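Local coordinates for protein endoglucanase (Ruminococcus champanellensis, PDB 6WQV) that hydrolyses internal beta-linkages of cellulose as a family GH5_4 endoglucanase and probably also cleaves related plant polysaccharides such as xylan, at residues 130-133 with 134-138; 270-273 with 274-277. All blocks are in the same frame, centred on the assembly; numbering follows the deposited sequence.

Interaction 1. Residues 130-133 with 134-138; sequences AQKD and SVNAR
Gln131 and Ser134 meet through a water molecule, one of three that bridge residues of the first turns of helix 129-149. This water donates to Gln131 OE1 at 2.6 Å and is also hydrogen-bonded to Ser134 OG. The Gln131 chain bends at its second torsion (chi2 -68°), which brings the amide oxygen round to the serine side of the helix instead of letting it run outward. On another side of the helix a second water donates to Asp133 OD1 at 2.7 Å and accepts from Asn136 ND2, linking a carboxylate to an amide three residues on. A third stands in the main chain, 3.0 Å from both Ala130 O and Ser134 N, accepting from the amide and donating to the carbonyl. Ala130 O and Ser134 N are 5.7 Å apart, so the water bridges a turn too open for a direct bond. From the next residue the regular alpha-helical pattern takes over, beginning with Val135 N to Gln131 O at 2.9 Å and continuing from Asn136 to Lys132 and from Ala137 to Asp133.

The packing between the turns is light. Val135 CG2 lies 3.9 Å from Gln131 CB, while Lys132 and Asn136 run side by side in the same direction, with Lys132 CG 3.7 Å from Asn136 ND2. The lysine chain, extended at all four torsions, carries its ammonium group on past the amide. Thr191 and Ser187 bond to Asn136 OD1 and ND2 respectively, fixing the amide's rotation.

Both residues come from helix 179-197, whose Tyr188 also touches Val135 and Asn136. Val135 packs further on Trp124 and Leu125 in the connection from strand 113-117, so this end of the helix, which leads on to strand 157-160, rests on both helix 179-197 and that connection.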
ATOM      1  N   ALA A 130     -10.275 -18.371 -15.473  1.00 23.09           N
ATOM      2  CA  ALA A 130     -10.909 -17.884 -16.691  1.00 23.27           C
ATOM      3  C   ALA A 130     -10.375 -16.513 -17.095  1.00 22.24           C
ATOM      4  O   ALA A 130     -10.341 -16.198 -18.290  1.00 24.60           O
ATOM      5  CB  ALA A 130     -12.426 -17.822 -16.501  1.00 26.36           C
ATOM      6  N   GLN A 131      -9.963 -15.690 -16.130  1.00 21.21           N
ATOM      7  CA  GLN A 131      -9.456 -14.353 -16.420  1.00 18.73           C
ATOM      8  C   GLN A 131      -7.936 -14.280 -16.464  1.00 18.44           C
ATOM      9  O   GLN A 131      -7.395 -13.265 -16.914  1.00 17.76           O
ATOM     10  CB  GLN A 131      -9.992 -13.356 -15.386  1.00 19.06           C
ATOM     11  CG  GLN A 131     -11.482 -13.102 -15.519  1.00 20.60           C
ATOM     12  CD  GLN A 131     -11.819 -12.362 -16.804  1.00 22.32           C
ATOM     13  OE1 GLN A 131     -11.081 -11.474 -17.228  1.00 21.66           O
ATOM     14  NE2 GLN A 131     -12.927 -12.735 -17.433  1.00 25.48           N
ATOM     15  N   LYS A 132      -7.248 -15.346 -16.056  1.00 16.03           N
ATOM     16  CA  LYS A 132      -5.812 -15.284 -15.787  1.00 14.89           C
ATOM     17  C   LYS A 132      -4.998 -14.752 -16.959  1.00 15.59           C
ATOM     18  O   LYS A 132      -4.158 -13.861 -16.783  1.00 14.88           O
ATOM     19  CB  LYS A 132      -5.341 -16.686 -15.410  1.00 18.30           C
ATOM     20  CG  LYS A 132      -3.872 -16.819 -15.108  1.00 18.85           C
ATOM     21  CD  LYS A 132      -3.567 -18.280 -14.826  1.00 20.55           C
ATOM     22  CE  LYS A 132      -2.084 -18.533 -14.631  1.00 22.51           C
ATOM     23  NZ  LYS A 132      -1.813 -19.975 -14.344  1.00 25.87           N
ATOM     24  N   ASP A 133      -5.195 -15.307 -18.158  1.00 17.17           N
ATOM     25  CA  ASP A 133      -4.366 -14.898 -19.289  1.00 17.47           C
ATOM     26  C   ASP A 133      -4.593 -13.427 -19.628  1.00 16.62           C
ATOM     27  O   ASP A 133      -3.637 -12.684 -19.880  1.00 16.44           O
ATOM     28  CB  ASP A 133      -4.646 -15.780 -20.506  1.00 18.43           C
ATOM     29  CG  ASP A 133      -4.147 -17.203 -20.333  1.00 22.27           C
ATOM     30  OD1 ASP A 133      -3.378 -17.469 -19.385  1.00 23.07           O
ATOM     31  OD2 ASP A 133      -4.532 -18.057 -21.158  1.00 23.12           O
ATOM     32  N   SER A 134      -5.859 -12.996 -19.641  1.00 18.14           N
ATOM     33  CA  SER A 134      -6.185 -11.603 -19.935  1.00 16.70           C
ATOM     34  C   SER A 134      -5.588 -10.675 -18.889  1.00 16.35           C
ATOM     35  O   SER A 134      -5.024  -9.623 -19.221  1.00 15.48           O
ATOM     36  CB  SER A 134      -7.706 -11.451 -19.975  1.00 18.13           C
ATOM     37  OG  SER A 134      -8.115 -10.104 -20.142  1.00 20.94           O
ATOM     38  N   VAL A 135      -5.692 -11.053 -17.616  1.00 15.33           N
ATOM     39  CA  VAL A 135      -5.187 -10.197 -16.550  1.00 13.53           C
ATOM     40  C   VAL A 135      -3.669 -10.112 -16.602  1.00 13.79           C
ATOM     41  O   VAL A 135      -3.089  -9.030 -16.444  1.00 14.06           O
ATOM     42  CB  VAL A 135      -5.694 -10.701 -15.188  1.00 14.85           C
ATOM     43  CG1 VAL A 135      -5.046  -9.917 -14.067  1.00 15.79           C
ATOM     44  CG2 VAL A 135      -7.209 -10.596 -15.117  1.00 15.64           C
ATOM     45  N   ASN A 136      -2.995 -11.244 -16.823  1.00 13.31           N
ATOM     46  CA  ASN A 136      -1.540 -11.207 -16.923  1.00 13.37           C
ATOM     47  C   ASN A 136      -1.093 -10.307 -18.068  1.00 14.52           C
ATOM     48  O   ASN A 136      -0.108  -9.569 -17.936  1.00 13.70           O
ATOM     49  CB  ASN A 136      -0.979 -12.622 -17.075  1.00 13.37           C
ATOM     50  CG  ASN A 136      -0.691 -13.281 -15.743  1.00 15.92           C
ATOM     51  OD1 ASN A 136      -0.247 -12.634 -14.795  1.00 14.69           O
ATOM     52  ND2 ASN A 136      -0.933 -14.582 -15.666  1.00 17.74           N
ATOM     53  N   ALA A 137      -1.807 -10.341 -19.196  1.00 14.53           N
ATOM     54  CA  ALA A 137      -1.457  -9.465 -20.314  1.00 13.40           C
ATOM     55  C   ALA A 137      -1.629  -7.993 -19.945  1.00 14.96           C
ATOM     56  O   ALA A 137      -0.779  -7.158 -20.280  1.00 15.39           O
ATOM     57  CB  ALA A 137      -2.307  -9.808 -21.537  1.00 13.85           C
ATOM     58  N   ARG A 138      -2.724  -7.653 -19.258  1.00 12.94           N
ATOM     59  CA  ARG A 138      -2.957  -6.263 -18.879  1.00 12.45           C
ATOM     60  C   ARG A 138      -1.963  -5.813 -17.821  1.00 14.56           C
ATOM     61  O   ARG A 138      -1.432  -4.695 -17.891  1.00 12.74           O
ATOM     62  CB  ARG A 138      -4.395  -6.102 -18.388  1.00 13.21           C
ATOM     63  CG  ARG A 138      -4.748  -4.695 -17.950  1.00 12.59           C
ATOM     64  CD  ARG A 138      -6.241  -4.459 -17.926  1.00 13.12           C
ATOM     65  NE  ARG A 138      -6.554  -3.128 -17.403  1.00 14.22           N
ATOM     66  CZ  ARG A 138      -7.716  -2.511 -17.567  1.00 15.22           C
ATOM     67  NH1 ARG A 138      -8.693  -3.093 -18.242  1.00 17.83           N
ATOM     68  NH2 ARG A 138      -7.905  -1.297 -17.053  1.00 16.21           N
TER
HETATM   69  O   HOH W   1      -8.165 -14.889 -19.924  1.00 18.80           O
HETATM   70  O   HOH W   2     -10.891 -10.776 -19.758  1.00 29.78           O
HETATM   71  O   HOH W   3      -1.329 -16.378 -17.913  1.00 22.02           O

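Interaction 2. Residues 270-273 with 274-277; sequences LQEI and YNSF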
ATOM      1  N   LEU A 270       0.516  -9.571  15.379  1.00 14.27           N
ATOM      2  CA  LEU A 270       1.751  -9.092  14.769  1.00 13.06           C
ATOM      3  C   LEU A 270       2.813 -10.182  14.754  1.00 13.84           C
ATOM      4  O   LEU A 270       3.574 -10.300  13.787  1.00 14.78           O
ATOM      5  CB  LEU A 270       2.229  -7.824  15.479  1.00 13.82           C
ATOM      6  CG  LEU A 270       1.249  -6.657  15.332  1.00 15.35           C
ATOM      7  CD1 LEU A 270       1.670  -5.459  16.167  1.00 16.95           C
ATOM      8  CD2 LEU A 270       1.095  -6.231  13.870  1.00 19.39           C
ATOM      9  N   GLN A 271       2.864 -11.002  15.807  1.00 13.30           N
ATOM     10  CA  GLN A 271       3.777 -12.140  15.823  1.00 13.20           C
ATOM     11  C   GLN A 271       3.491 -13.100  14.675  1.00 16.94           C
ATOM     12  O   GLN A 271       4.418 -13.715  14.135  1.00 17.70           O
ATOM     13  CB  GLN A 271       3.664 -12.867  17.163  1.00 17.74           C
ATOM     14  CG  GLN A 271       4.552 -14.084  17.315  1.00 22.31           C
ATOM     15  CD  GLN A 271       4.388 -14.759  18.673  1.00 32.20           C
ATOM     16  OE1 GLN A 271       5.300 -14.733  19.502  1.00 38.52           O
ATOM     17  NE2 GLN A 271       3.225 -15.361  18.906  1.00 32.30           N
ATOM     18  N   GLU A 272       2.221 -13.232  14.277  1.00 15.56           N
ATOM     19  CA  GLU A 272       1.893 -14.125  13.167  1.00 17.30           C
ATOM     20  C   GLU A 272       2.484 -13.614  11.857  1.00 15.03           C
ATOM     21  O   GLU A 272       2.932 -14.410  11.021  1.00 16.37           O
ATOM     22  CB  GLU A 272       0.377 -14.271  13.035  1.00 18.30           C
ATOM     23  CG  GLU A 272      -0.260 -15.145  14.090  1.00 25.70           C
ATOM     24  CD  GLU A 272       0.211 -16.578  14.014  1.00 31.17           C
ATOM     25  OE1 GLU A 272      -0.154 -17.272  13.042  1.00 34.15           O
ATOM     26  OE2 GLU A 272       0.958 -17.007  14.920  1.00 33.61           O
ATOM     27  N   ILE A 273       2.464 -12.298  11.646  1.00 14.54           N
ATOM     28  CA  ILE A 273       3.114 -11.731  10.467  1.00 13.01           C
ATOM     29  C   ILE A 273       4.607 -12.024  10.499  1.00 16.78           C
ATOM     30  O   ILE A 273       5.204 -12.429   9.493  1.00 16.89           O
ATOM     31  CB  ILE A 273       2.824 -10.221  10.367  1.00 12.89           C
ATOM     32  CG1 ILE A 273       1.312  -9.990  10.263  1.00 14.20           C
ATOM     33  CG2 ILE A 273       3.564  -9.610   9.188  1.00 16.53           C
ATOM     34  CD1 ILE A 273       0.871  -8.542  10.397  1.00 14.90           C
ATOM     35  N   TYR A 274       5.242 -11.804  11.652  1.00 14.84           N
ATOM     36  CA  TYR A 274       6.659 -12.106  11.791  1.00 15.96           C
ATOM     37  C   TYR A 274       6.938 -13.576  11.509  1.00 16.27           C
ATOM     38  O   TYR A 274       7.849 -13.915  10.741  1.00 20.88           O
ATOM     39  CB  TYR A 274       7.105 -11.738  13.205  1.00 17.42           C
ATOM     40  CG  TYR A 274       8.518 -12.138  13.522  1.00 20.25           C
ATOM     41  CD1 TYR A 274       9.587 -11.513  12.900  1.00 23.55           C
ATOM     42  CD2 TYR A 274       8.788 -13.137  14.445  1.00 20.58           C
ATOM     43  CE1 TYR A 274      10.889 -11.876  13.188  1.00 28.12           C
ATOM     44  CE2 TYR A 274      10.081 -13.502  14.743  1.00 24.83           C
ATOM     45  CZ  TYR A 274      11.127 -12.874  14.109  1.00 29.87           C
ATOM     46  OH  TYR A 274      12.417 -13.247  14.408  1.00 36.42           O
ATOM     47  N   ASN A 275       6.164 -14.467  12.131  1.00 16.84           N
ATOM     48  CA  ASN A 275       6.430 -15.892  11.993  1.00 18.38           C
ATOM     49  C   ASN A 275       6.197 -16.372  10.567  1.00 17.32           C
ATOM     50  O   ASN A 275       6.886 -17.286  10.111  1.00 19.13           O
ATOM     51  CB  ASN A 275       5.542 -16.694  12.940  1.00 19.19           C
ATOM     52  CG  ASN A 275       5.993 -16.614  14.377  1.00 28.05           C
ATOM     53  OD1 ASN A 275       7.141 -16.279  14.666  1.00 32.15           O
ATOM     54  ND2 ASN A 275       5.089 -16.939  15.295  1.00 30.22           N
ATOM     55  N   SER A 276       5.225 -15.781   9.866  1.00 18.70           N
ATOM     56  CA  SER A 276       4.887 -16.224   8.515  1.00 20.83           C
ATOM     57  C   SER A 276       5.941 -15.802   7.496  1.00 19.56           C
ATOM     58  O   SER A 276       6.171 -16.525   6.515  1.00 22.13           O
ATOM     59  CB  SER A 276       3.524 -15.647   8.118  1.00 19.61           C
ATOM     60  OG  SER A 276       2.478 -16.163   8.925  1.00 22.40           O
ATOM     61  N   PHE A 277       6.591 -14.657   7.713  1.00 18.29           N
ATOM     62  CA  PHE A 277       7.470 -14.058   6.711  1.00 18.43           C
ATOM     63  C   PHE A 277       8.855 -13.729   7.264  1.00 20.19           C
ATOM     64  O   PHE A 277       9.826 -14.407   6.923  1.00 22.26           O
ATOM     65  CB  PHE A 277       6.785 -12.833   6.103  1.00 18.87           C
ATOM     66  CG  PHE A 277       5.510 -13.170   5.378  1.00 19.60           C
ATOM     67  CD1 PHE A 277       5.547 -13.886   4.200  1.00 21.93           C
ATOM     68  CD2 PHE A 277       4.279 -12.808   5.899  1.00 19.28           C
ATOM     69  CE1 PHE A 277       4.385 -14.216   3.535  1.00 23.31           C
ATOM     70  CE2 PHE A 277       3.111 -13.134   5.239  1.00 20.70           C
ATOM     71  CZ  PHE A 277       3.164 -13.844   4.051  1.00 21.88           C
TER
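Ile273, Tyr274 and Asn275 follow one another at the junction of 270-273 with 274-277, and each faces a different part of the surroundings. Ile273 sends its side chain inward, yet its carbonyl oxygen stays in the helix and receives Phe277 N at 3.2 Å; the N-H approaches at a bent 138° where the helix widens into a pi-type turn. Tyr274 N bonds to Leu270 O at 3.1 Å. Its ring swings outward, CG anti to the backbone N (chi1 174°), and meets the ring of Tyr314, leaving Gln271 O near the ring plane at one edge. Asn275 turns back over the preceding turn: ND2 comes within 3.5 Å of Gln271 CG, and the two amide planes differ by only 21°.

Beyond this trio, Glu272 O is gripped twice by one residue, by Ser276 N at 2.9 Å and by Ser276 OG at 2.8 Å, from opposite faces of the carbonyl plane. The serine hydroxyl thus spends its proton on a carbonyl of its own helix.

Ile273 and Phe277 lie on strands 236-241 and 284-289, neighbours in the closed eight-stranded parallel barrel, as outer helices do in the (beta/alpha)8 (TIM) fold of family GH5.

How the interactions relate
From the N terminus, the chain passes the first three barrel strands before helix 129-149 brings it to interaction 1. Strands 157-160, 208-211 and 236-241 follow, and only then does helix 263-278 carry interaction 2. Each contact closes no more than successive helical turns, so the two stand in series, neither nesting nor crossing. The centres of interactions 1 and 2 are 31 Å apart, and their nearest atoms about 19 Å, without touching. The first belongs to the link between strands 113-117 and 157-160, the second to that between 236-241 and 284-289. Both lie on helices outside the barrel, but interaction 2 packs on barrel strands, whereas interaction 1 rests on helix 179-197 and loop residues.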